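Local coordinates for protein TAF6 (Antonospora locustae, PDB 4ATG) that is probably a subunit of the general transcription factor TFIID, in which its HEAT-repeat C-terminal domain takes part in forming the TAF6-TAF9 complex, at residues 65-70 / 108-113; 40-45 / 79-84; 134-139 / 155-160. All blocks are in the same frame, centred on the assembly; numbering follows the deposited sequence.

Interaction 1 of 3, residues 65-70 / 108-113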
loop_
_atom_site.group_PDB
_atom_site.type_symbol
_atom_site.label_atom_id
_atom_site.label_comp_id
_atom_site.label_asym_id
_atom_site.label_seq_id
_atom_site.Cartn_x
_atom_site.Cartn_y
_atom_site.Cartn_z
ATOM N N THR A 65 -6.814 -6.286 -6.290
ATOM C CA THR A 65 -7.901 -6.732 -5.392
ATOM C C THR A 65 -7.459 -6.632 -3.937
ATOM O O THR A 65 -8.236 -6.160 -3.122
ATOM C CB THR A 65 -8.352 -8.166 -5.754
ATOM O OG1 THR A 65 -8.819 -8.135 -7.099
ATOM C CG2 THR A 65 -9.499 -8.672 -4.877
ATOM N N CYS A 66 -6.216 -7.041 -3.616
ATOM C CA CYS A 66 -5.679 -6.982 -2.236
ATOM C C CYS A 66 -5.637 -5.563 -1.718
ATOM O O CYS A 66 -6.070 -5.304 -0.600
ATOM C CB CYS A 66 -4.310 -7.636 -2.174
ATOM S SG CYS A 66 -4.362 -9.432 -2.395
ATOM N N ILE A 67 -5.163 -4.637 -2.556
ATOM C CA ILE A 67 -5.084 -3.211 -2.204
ATOM C C ILE A 67 -6.489 -2.672 -1.954
ATOM O O ILE A 67 -6.704 -1.936 -0.991
ATOM C CB ILE A 67 -4.328 -2.457 -3.342
ATOM C CG1 ILE A 67 -2.844 -2.906 -3.390
ATOM C CG2 ILE A 67 -4.431 -0.919 -3.150
ATOM C CD1 ILE A 67 -2.139 -2.630 -4.825
ATOM N N ALA A 68 -7.451 -3.038 -2.822
ATOM C CA ALA A 68 -8.855 -2.595 -2.705
ATOM C C ALA A 68 -9.496 -3.154 -1.452
ATOM O O ALA A 68 -10.266 -2.437 -0.829
ATOM C CB ALA A 68 -9.648 -3.006 -3.943
ATOM N N LEU A 69 -9.156 -4.417 -1.052
ATOM C CA LEU A 69 -9.696 -5.002 0.189
ATOM C C LEU A 69 -9.166 -4.237 1.397
ATOM O O LEU A 69 -9.907 -4.001 2.361
ATOM C CB LEU A 69 -9.350 -6.488 0.291
ATOM C CG LEU A 69 -10.091 -7.412 -0.718
ATOM C CD1 LEU A 69 -9.500 -8.821 -0.652
ATOM C CD2 LEU A 69 -11.558 -7.503 -0.375
ATOM N N TYR A 70 -7.882 -3.858 1.379
ATOM C CA TYR A 70 -7.361 -3.053 2.506
ATOM C C TYR A 70 -8.140 -1.737 2.616
ATOM O O TYR A 70 -8.518 -1.331 3.715
ATOM C CB TYR A 70 -5.895 -2.697 2.304
ATOM C CG TYR A 70 -4.899 -3.798 2.616
ATOM C CD1 TYR A 70 -5.163 -4.754 3.601
ATOM C CD2 TYR A 70 -3.662 -3.837 1.983
ATOM C CE1 TYR A 70 -4.218 -5.733 3.931
ATOM C CE2 TYR A 70 -2.707 -4.795 2.315
ATOM C CZ TYR A 70 -2.996 -5.750 3.274
ATOM O OH TYR A 70 -2.054 -6.703 3.556
ATOM N N LYS A 108 1.283 2.552 -8.192
ATOM C CA LYS A 108 0.564 3.812 -8.030
ATOM C C LYS A 108 -0.704 3.627 -7.213
ATOM O O LYS A 108 -1.009 4.489 -6.376
ATOM C CB LYS A 108 0.219 4.413 -9.389
ATOM C CG LYS A 108 1.445 4.905 -10.144
ATOM C CD LYS A 108 1.023 5.376 -11.523
ATOM C CE LYS A 108 2.159 6.040 -12.224
ATOM N NZ LYS A 108 1.893 6.151 -13.682
ATOM N N MET A 109 -1.461 2.529 -7.467
ATOM C CA MET A 109 -2.716 2.259 -6.752
ATOM C C MET A 109 -2.433 2.094 -5.261
ATOM O O MET A 109 -3.135 2.671 -4.437
ATOM C CB MET A 109 -3.387 0.990 -7.287
ATOM C CG MET A 109 -4.691 0.689 -6.604
ATOM S SD MET A 109 -5.288 -0.947 -7.059
ATOM C CE MET A 109 -6.814 -0.980 -6.195
ATOM N N SER A 110 -1.398 1.300 -4.926
ATOM C CA SER A 110 -1.020 1.098 -3.520
ATOM C C SER A 110 -0.548 2.415 -2.914
ATOM O O SER A 110 -0.900 2.711 -1.782
ATOM C CB SER A 110 0.076 0.055 -3.383
ATOM O OG SER A 110 0.365 -0.117 -2.002
ATOM N N ALA A 111 0.238 3.228 -3.687
ATOM C CA ALA A 111 0.751 4.529 -3.219
ATOM C C ALA A 111 -0.409 5.469 -2.855
ATOM O O ALA A 111 -0.309 6.213 -1.876
ATOM C CB ALA A 111 1.629 5.176 -4.295
ATOM N N ASP A 112 -1.527 5.405 -3.620
ATOM C CA ASP A 112 -2.728 6.194 -3.366
ATOM C C ASP A 112 -3.336 5.850 -2.004
ATOM O O ASP A 112 -3.832 6.741 -1.300
ATOM C CB ASP A 112 -3.752 5.961 -4.461
ATOM C CG ASP A 112 -3.321 6.493 -5.820
ATOM O OD1 ASP A 112 -2.450 7.401 -5.858
ATOM O OD2 ASP A 112 -3.864 6.014 -6.841
ATOM N N ILE A 113 -3.289 4.561 -1.627
ATOM C CA ILE A 113 -3.831 4.132 -0.323
ATOM C C ILE A 113 -2.894 4.542 0.777
ATOM O O ILE A 113 -3.356 4.992 1.834
ATOM C CB ILE A 113 -4.228 2.620 -0.293
ATOM C CG1 ILE A 113 -5.138 2.278 -1.531
ATOM C CG2 ILE A 113 -4.974 2.281 1.047
ATOM C CD1 ILE A 113 -6.406 3.140 -1.706
#
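Ile-67 and Ser-110 mark the closest backbone approach of segments 65-70 and 108-113, with their CA atoms 6.1 Å apart. The segments belong to helices 60-75 and 104-121 and run almost parallel, at 11°, with axes 9.9 Å apart. Near-parallel packing of helices that are not consecutive in the chain fits the layered array of a HEAT-repeat solenoid. The buried Ile-67 carries the contact, its two branches going to different partners. CG2, anti to the backbone N, reaches Ile-113, where CG2 of Ile-67 meets CG1 of Ile-113 at 3.7 Å. The other branch ends in CD1 of Ile-67, which lies 3.8 Å from CB of Ser-110. Met-109 has two deposited conformers; in the one described here CG is anti to the backbone N (chi1 -179°) and the chain runs on extended beyond it, passing obliquely over Ile-67, with Met-109 CG 3.8 Å from Ile-67 CG2. Its methyl CE then arrives 4.1 Å from CB of Ala-68, but the alternative position makes these methionine contacts less certain. Ser-110, also modelled twice, offers its CB to the isoleucine. An alanine in place of Ile-67 would probably leave Ile-113 CG1 and Ser-110 CB without their mates and open a gap between the helices, since both branches would be gone. Between the two segments the contact thus rests on apolar packing, and the Ser-110 hydroxyl, the polar group of a touching residue, is hydrogen-bonded instead to the carbonyl O of Leu-92 on helix 85-97.

Interaction 2 of 3, residues 40-45 / 79-84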
loop_
_atom_site.group_PDB
_atom_site.type_symbol
_atom_site.label_atom_id
_atom_site.label_comp_id
_atom_site.label_asym_id
_atom_site.label_seq_id
_atom_site.Cartn_x
_atom_site.Cartn_y
_atom_site.Cartn_z
ATOM N N GLN A 40 -13.701 -9.052 14.611
ATOM C CA GLN A 40 -12.910 -10.243 14.981
ATOM C C GLN A 40 -12.111 -10.804 13.794
ATOM O O GLN A 40 -11.042 -11.383 13.988
ATOM C CB GLN A 40 -13.821 -11.343 15.515
ATOM C CG GLN A 40 -13.878 -11.485 17.019
ATOM C CD GLN A 40 -14.609 -12.778 17.325
ATOM O OE1 GLN A 40 -15.826 -12.871 17.193
ATOM N NE2 GLN A 40 -13.868 -13.845 17.562
ATOM N N LEU A 41 -12.651 -10.650 12.568
ATOM C CA LEU A 41 -12.010 -11.145 11.348
ATOM C C LEU A 41 -10.922 -10.253 10.821
ATOM O O LEU A 41 -10.053 -10.715 10.085
ATOM C CB LEU A 41 -13.081 -11.326 10.235
ATOM C CG LEU A 41 -14.130 -12.397 10.500
ATOM C CD1 LEU A 41 -15.002 -12.611 9.266
ATOM C CD2 LEU A 41 -13.490 -13.684 10.797
ATOM N N VAL A 42 -11.014 -8.954 11.110
ATOM C CA VAL A 42 -10.039 -7.945 10.654
ATOM C C VAL A 42 -8.554 -8.379 10.725
ATOM O O VAL A 42 -7.899 -8.368 9.684
ATOM C CB VAL A 42 -10.323 -6.532 11.249
ATOM C CG1 VAL A 42 -9.175 -5.569 10.916
ATOM C CG2 VAL A 42 -11.635 -5.985 10.688
ATOM N N PRO A 43 -7.983 -8.770 11.883
ATOM C CA PRO A 43 -6.562 -9.177 11.891
ATOM C C PRO A 43 -6.255 -10.351 10.955
ATOM O O PRO A 43 -5.171 -10.418 10.379
ATOM C CB PRO A 43 -6.315 -9.573 13.365
ATOM C CG PRO A 43 -7.654 -9.803 13.940
ATOM C CD PRO A 43 -8.544 -8.816 13.251
ATOM N N TYR A 44 -7.211 -11.283 10.816
ATOM C CA TYR A 44 -7.046 -12.464 9.966
ATOM C C TYR A 44 -7.097 -12.086 8.484
ATOM O O TYR A 44 -6.322 -12.619 7.693
ATOM C CB TYR A 44 -8.068 -13.539 10.337
ATOM C CG TYR A 44 -7.863 -14.040 11.753
ATOM C CD1 TYR A 44 -6.643 -14.581 12.153
ATOM C CD2 TYR A 44 -8.849 -13.876 12.722
ATOM C CE1 TYR A 44 -6.411 -14.941 13.476
ATOM C CE2 TYR A 44 -8.657 -14.318 14.031
ATOM C CZ TYR A 44 -7.447 -14.880 14.396
ATOM O OH TYR A 44 -7.251 -15.304 15.688
ATOM N N PHE A 45 -7.983 -11.144 8.116
ATOM C CA PHE A 45 -8.041 -10.679 6.722
ATOM C C PHE A 45 -6.700 -10.029 6.371
ATOM O O PHE A 45 -6.129 -10.332 5.332
ATOM C CB PHE A 45 -9.174 -9.661 6.530
ATOM C CG PHE A 45 -10.557 -10.260 6.361
ATOM C CD1 PHE A 45 -10.801 -11.232 5.392
ATOM C CD2 PHE A 45 -11.635 -9.756 7.070
ATOM C CE1 PHE A 45 -12.091 -11.753 5.199
ATOM C CE2 PHE A 45 -12.934 -10.260 6.858
ATOM C CZ PHE A 45 -13.143 -11.281 5.957
ATOM N N VAL A 79 -15.933 -1.054 11.310
ATOM C CA VAL A 79 -14.634 -1.620 11.665
ATOM C C VAL A 79 -13.847 -0.504 12.389
ATOM O O VAL A 79 -14.035 0.667 12.078
ATOM C CB VAL A 79 -13.918 -2.083 10.365
ATOM C CG1 VAL A 79 -12.401 -2.170 10.508
ATOM C CG2 VAL A 79 -14.498 -3.422 9.841
ATOM N N PHE A 80 -12.957 -0.883 13.312
ATOM C CA PHE A 80 -12.038 0.041 13.988
ATOM C C PHE A 80 -10.665 -0.357 13.513
ATOM O O PHE A 80 -10.102 -1.348 13.987
ATOM C CB PHE A 80 -12.152 -0.083 15.518
ATOM C CG PHE A 80 -11.225 0.853 16.248
ATOM C CD1 PHE A 80 -11.255 2.218 16.003
ATOM C CD2 PHE A 80 -10.331 0.373 17.197
ATOM C CE1 PHE A 80 -10.398 3.093 16.692
ATOM C CE2 PHE A 80 -9.500 1.250 17.915
ATOM C CZ PHE A 80 -9.520 2.602 17.639
ATOM N N ILE A 81 -10.170 0.344 12.502
ATOM C CA ILE A 81 -8.927 -0.019 11.813
ATOM C C ILE A 81 -7.651 0.433 12.469
ATOM O O ILE A 81 -6.593 -0.140 12.202
ATOM C CB ILE A 81 -9.017 0.421 10.320
ATOM C CG1 ILE A 81 -8.135 -0.454 9.386
ATOM C CG2 ILE A 81 -8.685 1.933 10.133
ATOM C CD1 ILE A 81 -8.558 -1.992 9.316
ATOM N N ASP A 82 -7.706 1.502 13.272
ATOM C CA ASP A 82 -6.498 2.074 13.891
ATOM C C ASP A 82 -5.472 1.080 14.447
ATOM O O ASP A 82 -4.300 1.275 14.140
ATOM C CB ASP A 82 -6.828 3.128 14.957
ATOM C CG ASP A 82 -7.770 4.235 14.501
ATOM O OD1 ASP A 82 -8.716 3.933 13.727
ATOM O OD2 ASP A 82 -7.628 5.381 15.002
ATOM N N PRO A 83 -5.851 0.018 15.206
ATOM C CA PRO A 83 -4.834 -0.924 15.730
ATOM C C PRO A 83 -4.095 -1.747 14.683
ATOM O O PRO A 83 -3.120 -2.413 15.022
ATOM C CB PRO A 83 -5.644 -1.869 16.634
ATOM C CG PRO A 83 -6.947 -1.200 16.871
ATOM C CD PRO A 83 -7.205 -0.408 15.621
ATOM N N TYR A 84 -4.556 -1.704 13.433
ATOM C CA TYR A 84 -4.014 -2.527 12.353
ATOM C C TYR A 84 -3.286 -1.751 11.285
ATOM O O TYR A 84 -2.716 -2.364 10.391
ATOM C CB TYR A 84 -5.139 -3.390 11.738
ATOM C CG TYR A 84 -5.841 -4.216 12.792
ATOM C CD1 TYR A 84 -5.218 -5.322 13.371
ATOM C CD2 TYR A 84 -7.092 -3.845 13.276
ATOM C CE1 TYR A 84 -5.839 -6.055 14.382
ATOM C CE2 TYR A 84 -7.725 -4.580 14.280
ATOM C CZ TYR A 84 -7.084 -5.667 14.846
ATOM O OH TYR A 84 -7.672 -6.361 15.875
#
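Val-42 lies over a face of the Tyr-84 ring and, with Pro-43, brings the start of helix 42-55 against the loop that precedes helix 85-97. The valine touches through CG1, which is anti to the backbone N (chi1 172°). This methyl stands 4.0 Å from the centroid of the Tyr-84 ring and 29° off its normal, a CH-pi contact shifted toward one side of the ring. Its nearest ring atom is CD2 of Tyr-84, 3.6 Å from Val-42 CG1. Pro-43 comes obliquely to the CE1 and OH end of the ring, on the same side of its plane as the valine methyl: its CB is 3.7 Å from CE1 of Tyr-84, and its CD lies 3.7 Å from the tyrosine OH. Pro-83 CB stands above the opposite face, offset toward the rim. At the edge, in the ring plane, sits the carbonyl O of Phe-80. With Val-42 CG1 and Pro-43 on one side and Pro-83 on the other, the ring is probably limited in how far it can tilt. The second valine branch serves a different partner, Val-42 CG2 meeting CG1 of Val-79 at 3.9 Å, while CD1 of Ile-81 comes to 4.0 Å from Val-42 CG1. Within the loop, the bond from Tyr-84 N to Ile-81 O (2.8 Å) closes a tight turn that carries both side chains to the valine. Gln-39 ties the two parts further through its OE1, bonded to Phe-80 N. Such packing of a helix start on the loop before a later helix is consistent with the stacked helices of a HEAT-repeat domain. Ile-81 continues onto Leu-73 and Ile-74 of helix 60-75 and Tyr-121 of helix 104-121, and Phe-45 packs on Leu-73 and meets Phe-13 of helix 7-20.

Interaction 3 of 3, residues 134-139 / 155-160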
loop_
_atom_site.group_PDB
_atom_site.type_symbol
_atom_site.label_atom_id
_atom_site.label_comp_id
_atom_site.label_asym_id
_atom_site.label_seq_id
_atom_site.Cartn_x
_atom_site.Cartn_y
_atom_site.Cartn_z
ATOM N N LYS A 134 10.753 7.531 5.757
ATOM C CA LYS A 134 12.061 6.865 5.869
ATOM C C LYS A 134 12.183 5.712 4.888
ATOM O O LYS A 134 13.199 5.619 4.189
ATOM C CB LYS A 134 12.347 6.410 7.318
ATOM C CG LYS A 134 13.760 5.881 7.518
ATOM C CD LYS A 134 13.999 5.364 8.943
ATOM C CE LYS A 134 15.477 5.100 9.148
ATOM N NZ LYS A 134 15.820 4.908 10.581
ATOM N N THR A 135 11.139 4.868 4.806
ATOM C CA THR A 135 11.093 3.729 3.890
ATOM C C THR A 135 11.195 4.223 2.437
ATOM O O THR A 135 12.042 3.746 1.688
ATOM C CB THR A 135 9.815 2.912 4.134
ATOM O OG1 THR A 135 9.859 2.400 5.464
ATOM C CG2 THR A 135 9.641 1.768 3.135
ATOM N N LEU A 136 10.337 5.171 2.055
ATOM C CA LEU A 136 10.299 5.680 0.679
ATOM C C LEU A 136 11.576 6.368 0.229
ATOM O O LEU A 136 12.084 6.068 -0.864
ATOM C CB LEU A 136 9.092 6.607 0.503
ATOM C CG LEU A 136 7.716 5.973 0.697
ATOM C CD1 LEU A 136 6.649 7.048 0.747
ATOM C CD2 LEU A 136 7.410 4.956 -0.396
ATOM N N LYS A 137 12.084 7.316 1.033
ATOM C CA LYS A 137 13.308 8.037 0.694
ATOM C C LYS A 137 14.463 7.026 0.595
ATOM O O LYS A 137 15.317 7.163 -0.286
ATOM C CB LYS A 137 13.623 9.119 1.748
ATOM C CG LYS A 137 14.778 10.037 1.361
ATOM C CD LYS A 137 15.644 10.444 2.558
ATOM C CE LYS A 137 16.750 9.455 2.858
ATOM N NZ LYS A 137 17.700 9.981 3.873
ATOM N N GLY A 138 14.448 6.013 1.466
ATOM C CA GLY A 138 15.467 4.963 1.476
ATOM C C GLY A 138 15.566 4.193 0.173
ATOM O O GLY A 138 16.667 4.014 -0.351
ATOM N N VAL A 139 14.407 3.770 -0.370
ATOM C CA VAL A 139 14.261 3.004 -1.611
ATOM C C VAL A 139 14.609 3.875 -2.811
ATOM O O VAL A 139 15.399 3.452 -3.658
ATOM C CB VAL A 139 12.858 2.348 -1.723
ATOM C CG1 VAL A 139 12.646 1.695 -3.099
ATOM C CG2 VAL A 139 12.637 1.325 -0.601
ATOM N N TYR A 155 7.113 8.191 -6.729
ATOM C CA TYR A 155 5.706 8.491 -7.026
ATOM C C TYR A 155 4.940 8.671 -5.731
ATOM O O TYR A 155 4.215 9.649 -5.595
ATOM C CB TYR A 155 5.046 7.386 -7.865
ATOM C CG TYR A 155 3.614 7.731 -8.197
ATOM C CD1 TYR A 155 3.314 8.605 -9.237
ATOM C CD2 TYR A 155 2.562 7.250 -7.421
ATOM C CE1 TYR A 155 2.002 8.982 -9.510
ATOM C CE2 TYR A 155 1.239 7.622 -7.686
ATOM C CZ TYR A 155 0.969 8.486 -8.736
ATOM O OH TYR A 155 -0.318 8.854 -9.030
ATOM N N CYS A 156 5.120 7.744 -4.771
ATOM C CA CYS A 156 4.425 7.829 -3.484
ATOM C C CYS A 156 4.795 9.104 -2.730
ATOM O O CYS A 156 3.890 9.826 -2.319
ATOM C CB CYS A 156 4.661 6.588 -2.633
ATOM S SG CYS A 156 3.581 6.485 -1.187
ATOM N N LEU A 157 6.112 9.424 -2.626
ATOM C CA LEU A 157 6.557 10.660 -1.989
ATOM C C LEU A 157 5.917 11.881 -2.639
ATOM O O LEU A 157 5.453 12.796 -1.937
ATOM C CB LEU A 157 8.084 10.800 -2.113
ATOM C CG LEU A 157 8.923 9.934 -1.144
ATOM C CD1 LEU A 157 10.397 9.983 -1.515
ATOM C CD2 LEU A 157 8.762 10.417 0.314
ATOM N N SER A 158 5.870 11.885 -3.988
ATOM C CA SER A 158 5.371 13.012 -4.781
ATOM C C SER A 158 3.909 13.382 -4.508
ATOM O O SER A 158 3.522 14.541 -4.704
ATOM C CB SER A 158 5.581 12.738 -6.267
ATOM O OG SER A 158 4.530 11.980 -6.848
ATOM N N ILE A 159 3.086 12.399 -4.089
ATOM C CA ILE A 159 1.661 12.679 -3.866
ATOM C C ILE A 159 1.305 12.954 -2.380
ATOM O O ILE A 159 0.167 13.339 -2.102
ATOM C CB ILE A 159 0.765 11.558 -4.477
ATOM C CG1 ILE A 159 0.938 10.230 -3.701
ATOM C CG2 ILE A 159 1.021 11.401 -6.014
ATOM C CD1 ILE A 159 -0.159 9.150 -3.961
ATOM N N LEU A 160 2.231 12.726 -1.433
ATOM C CA LEU A 160 1.902 12.905 0.004
ATOM C C LEU A 160 1.475 14.325 0.389
ATOM O O LEU A 160 0.383 14.508 0.935
ATOM C CB LEU A 160 3.020 12.396 0.919
ATOM C CG LEU A 160 3.329 10.903 0.803
ATOM C CD1 LEU A 160 4.559 10.515 1.628
ATOM C CD2 LEU A 160 2.083 10.045 1.130
#
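Leu-136 on helix 128-140 pushes its side chain against Cys-156 and Leu-157 of helix 147-160. Its CG is anti to the carbonyl carbon (chi1 -63°), and the two methyls spread beyond it over Cys-156. Cys-156 SG, anti to its own backbone N (chi1 -169°), is the atom that CD1 of Leu-136 reaches, at 3.7 Å, and CD2 of Leu-136 lies 3.9 Å from Cys-156 CB. Leu-157 fills in at the base of the leucine, its CG 3.7 Å from CB of Leu-136. Its CD1 extends further, to 4.1 Å from the backbone N of Lys-137. Leu-160, one turn on, adds a looser contact of 4.1 Å between its CD1 and that of Leu-136. The axes cross at -133° and 9.8 Å, so the helices, successive in the chain and joined by a short loop, form a splayed antiparallel pair of the kind from which HEAT-repeat arrays are built. Other helices complete the surroundings: Leu-93 of helix 85-97 touches Leu-136, while Val-164 and Ile-169 of helix 162-179 touch Leu-157. Behind the interface, Ser-158 turns its OG back to donate a hydrogen bond to Tyr-155 O, and Ile-159 CG2 stands above one face of the Tyr-155 ring, offset toward its rim. Lys-115 NZ, from helix 104-121, is hydrogen-bonded to the carbonyl O of Ile-159.

All three contacts lie in the single HEAT-repeat domain. Interactions 1 and 2 alternate along the chain, in the order 40-45, 65-70, 79-84 and 108-113; interaction 3 follows after both. The centres of interactions 1 and 2 are about 16 Å apart, and they do not touch, although helices 42-55 and 60-75 are successive. Interaction 3 has its centre likewise about 16 Å from that of interaction 1 but joins it directly, Ala-111 packing on Cys-156 and Lys-108 on Tyr-155. Interactions 2 and 3, centres about 26 Å apart, lie on opposite sides of the chain's centre. Interaction 1 sits between them, about 5 Å from that centre, in an all-helical domain consistent with a HEAT-repeat solenoid.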